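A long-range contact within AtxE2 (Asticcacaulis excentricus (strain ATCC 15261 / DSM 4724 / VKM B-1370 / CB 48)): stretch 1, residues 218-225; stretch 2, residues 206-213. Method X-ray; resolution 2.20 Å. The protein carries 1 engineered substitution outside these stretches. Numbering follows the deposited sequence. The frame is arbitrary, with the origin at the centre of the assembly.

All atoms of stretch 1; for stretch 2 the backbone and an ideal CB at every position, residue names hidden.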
# COMPACT_ATOMS: atom_id res chain seq x y z
N GLY A 218 5.21 18.54 12.24
CA GLY A 218 4.55 19.50 13.13
C GLY A 218 5.46 19.91 14.27
O GLY A 218 6.45 19.24 14.59
N ALA A 219 5.06 20.98 14.92
CA ALA A 219 5.87 21.67 15.90
C ALA A 219 5.40 21.46 17.32
O ALA A 219 5.58 22.33 18.15
CB ALA A 219 5.88 23.14 15.57
N ARG A 220 4.82 20.31 17.59
CA ARG A 220 4.34 19.93 18.91
C ARG A 220 4.96 18.61 19.31
O ARG A 220 5.26 17.78 18.47
CB ARG A 220 2.84 19.78 18.94
CG ARG A 220 2.05 21.04 18.67
CD ARG A 220 0.51 20.75 18.72
NE ARG A 220 0.01 20.51 20.09
CZ ARG A 220 -0.28 21.48 20.96
NH1 ARG A 220 -0.16 22.77 20.64
NH2 ARG A 220 -0.76 21.16 22.16
N PRO A 221 5.15 18.40 20.62
CA PRO A 221 5.63 17.12 21.07
C PRO A 221 4.55 16.07 20.77
O PRO A 221 3.37 16.40 20.87
CB PRO A 221 5.77 17.28 22.57
CG PRO A 221 5.68 18.72 22.85
CD PRO A 221 4.86 19.28 21.75
N ARG A 222 4.96 14.86 20.42
CA ARG A 222 4.05 13.73 20.27
C ARG A 222 3.95 12.97 21.59
O ARG A 222 4.85 13.04 22.45
CB ARG A 222 4.60 12.79 19.19
CG ARG A 222 4.87 13.55 17.92
CD ARG A 222 4.43 13.08 16.53
NE ARG A 222 5.16 11.95 15.97
CZ ARG A 222 5.35 11.66 14.66
NH1 ARG A 222 5.00 12.46 13.65
NH2 ARG A 222 5.98 10.53 14.37
N VAL A 223 2.89 12.20 21.72
CA VAL A 223 2.69 11.35 22.84
C VAL A 223 3.58 10.12 22.67
O VAL A 223 3.53 9.44 21.64
CB VAL A 223 1.23 10.85 22.89
CG1 VAL A 223 1.05 9.81 23.98
CG2 VAL A 223 0.25 12.03 23.06
N LEU A 224 4.34 9.81 23.71
CA LEU A 224 5.20 8.61 23.75
C LEU A 224 4.44 7.40 24.30
O LEU A 224 3.66 7.52 25.23
CB LEU A 224 6.39 8.87 24.67
CG LEU A 224 7.24 10.07 24.23
CD1 LEU A 224 8.32 10.40 25.29
CD2 LEU A 224 7.87 9.83 22.86
N GLU A 225 4.74 6.23 23.77
CA GLU A 225 4.44 4.98 24.47
C GLU A 225 5.09 4.99 25.86
O GLU A 225 6.10 5.63 26.04
CB GLU A 225 4.99 3.83 23.63
CG GLU A 225 4.16 3.53 22.40
CD GLU A 225 2.75 3.06 22.76
OE1 GLU A 225 2.48 2.71 23.94
OE2 GLU A 225 1.89 3.02 21.86
N UNK A 206 6.69 26.30 27.78
CA UNK A 206 7.59 25.99 26.68
C UNK A 206 7.97 24.52 26.76
O UNK A 206 8.03 23.98 27.83
CB UNK A 206 8.83 26.88 26.71
N UNK A 207 8.22 23.86 25.61
CA UNK A 207 8.60 22.49 25.60
C UNK A 207 10.04 22.36 25.23
O UNK A 207 10.53 22.99 24.27
CB UNK A 207 7.72 21.68 24.65
N UNK A 208 10.75 21.49 25.93
CA UNK A 208 12.14 21.20 25.55
C UNK A 208 12.14 20.39 24.24
O UNK A 208 11.50 19.34 24.16
CB UNK A 208 12.86 20.44 26.66
N UNK A 209 12.91 20.83 23.27
CA UNK A 209 13.04 20.09 22.02
C UNK A 209 13.90 18.85 22.25
O UNK A 209 15.09 18.98 22.53
CB UNK A 209 13.64 20.97 20.92
N UNK A 210 13.29 17.69 22.10
CA UNK A 210 13.90 16.41 22.46
C UNK A 210 13.19 15.31 21.62
O UNK A 210 12.63 15.57 20.52
CB UNK A 210 13.78 16.14 23.96
N UNK A 211 13.22 14.10 22.15
CA UNK A 211 12.77 12.89 21.48
C UNK A 211 11.27 12.91 21.19
O UNK A 211 10.80 12.01 20.48
CB UNK A 211 13.12 11.67 22.33
N UNK A 212 10.52 13.87 21.70
CA UNK A 212 9.09 13.92 21.40
C UNK A 212 8.74 14.56 20.04
O UNK A 212 7.63 14.42 19.58
CB UNK A 212 8.38 14.69 22.51
N UNK A 213 9.71 15.19 19.38
CA UNK A 213 9.41 15.97 18.20
C UNK A 213 9.75 15.32 16.90
O UNK A 213 10.73 14.59 16.77
CB UNK A 213 10.14 17.31 18.28

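Position 206 lies out of reach of stretch 1, but its phi of 87° by itself favours glycine. The residue is Gly206.

At position 207 the CA-to-CB bond points toward stretch 1, and the ideal CB stands 4.0 Å from Pro221 CG. A proline ring invites an apolar or, better, a flat aromatic partner. The Arg220 guanidinium, its NH1 8.9 Å from the ideal CB, could be met only by a long, flat side chain; leucine, methionine or phenylalanine would cover the proline alone, whereas tryptophan can do both. The deposited residue is Trp207, with chi1 in the m well. Its indole lies against Pro221, with Trp207 CD2 3.4 Å from Pro221 CD, and Pro221 CG sits 3.5 Å from the centroid of the five-membered ring, 7° off its normal, a CH-π contact over the face. At the far end of the indole, Trp207 CH2 lies over one face of the guanidinium, 3.6 Å from Arg220 NH1, which itself sits at the indole edge.

Positions 208 and 209 meet nothing of stretch 1, the first directed away and the second out of reach, and many residues would fit. They are Val208 and Tyr209.

Position 210 points sideways, with no atom of stretch 1 within 5.5 Å of its ideal CB. It opens a type I turn ending at 213, where aspartate, asparagine, serine or threonine can accept a bond from a backbone NH. Asp210 does so: its OD1 takes the hydrogen bond from N of residue 212 at 3.0 Å.

Position 211 also points sideways into open space, and a polar residue would suit it. Glu211 bends nearer, bringing OE2 to 4.0 Å from Leu224 CD1.

Position 212 points toward stretch 1, its ideal CB 3.7 Å from Pro221 CB and 4.9 Å from Leu224 CD2. Its carbonyl O accepts the hydrogen bond from Arg222 N at 2.8 Å, a link available to any residue. An aliphatic chain would suit the apolar neighbours, as would a long one with a polar end. Arg212 packs CG 3.8 Å from Leu224 CD1, while Pro221 CB lies over one face of its guanidinium. Arg212 NE forms a salt bridge with Asp210 OD1 at 3.0 Å, and Arg212 NH2 donates to Val208 O at 3.1 Å.

At position 213 the CA-to-CB bond points sideways, the ideal CB 4.9 Å from Arg220 O and 5.3 Å from Pro221 CA, leaving room for a large apolar group. Phe213 fills it, CZ lying 3.7 Å from Pro221 CG and the ring presenting a face to Pro221 N.

Stretch 2 (206-213) GWVYDERF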
# COMPACT_ATOMS: atom_id res chain seq x y z
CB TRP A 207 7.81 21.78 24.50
CG TRP A 207 6.32 21.73 24.61
CD1 TRP A 207 5.58 21.15 25.58
CD2 TRP A 207 5.39 22.15 23.58
NE1 TRP A 207 4.25 21.23 25.27
CE2 TRP A 207 4.10 21.84 24.05
CE3 TRP A 207 5.52 22.81 22.37
CZ2 TRP A 207 2.96 22.18 23.35
CZ3 TRP A 207 4.39 23.12 21.65
CH2 TRP A 207 3.11 22.81 22.16
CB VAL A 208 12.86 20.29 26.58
CG1 VAL A 208 14.31 20.09 26.16
CG2 VAL A 208 12.83 20.91 27.93
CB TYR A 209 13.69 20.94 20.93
CG TYR A 209 13.80 20.24 19.59
CD1 TYR A 209 12.69 20.03 18.80
CD2 TYR A 209 15.00 19.83 19.11
CE1 TYR A 209 12.77 19.38 17.57
CE2 TYR A 209 15.09 19.17 17.89
CZ TYR A 209 13.96 18.99 17.13
OH TYR A 209 14.08 18.37 15.94
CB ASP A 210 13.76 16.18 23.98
CG ASP A 210 12.24 16.10 24.47
OD1 ASP A 210 11.29 16.05 23.63
OD2 ASP A 210 12.01 16.10 25.71
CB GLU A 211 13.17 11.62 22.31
CG GLU A 211 12.31 11.29 23.58
CD GLU A 211 12.70 12.04 24.89
OE1 GLU A 211 13.70 12.82 24.91
OE2 GLU A 211 11.99 11.83 25.92
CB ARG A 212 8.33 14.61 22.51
CG ARG A 212 8.48 13.97 23.90
CD ARG A 212 7.93 14.87 24.97
NE ARG A 212 8.65 16.13 25.00
CZ ARG A 212 8.29 17.20 25.72
NH1 ARG A 212 7.19 17.16 26.48
NH2 ARG A 212 9.03 18.30 25.71
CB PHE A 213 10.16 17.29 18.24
CG PHE A 213 9.58 18.28 19.20
CD1 PHE A 213 9.86 18.21 20.54
CD2 PHE A 213 8.74 19.27 18.75
CE1 PHE A 213 9.29 19.12 21.42
CE2 PHE A 213 8.23 20.21 19.59
CZ PHE A 213 8.48 20.11 20.93
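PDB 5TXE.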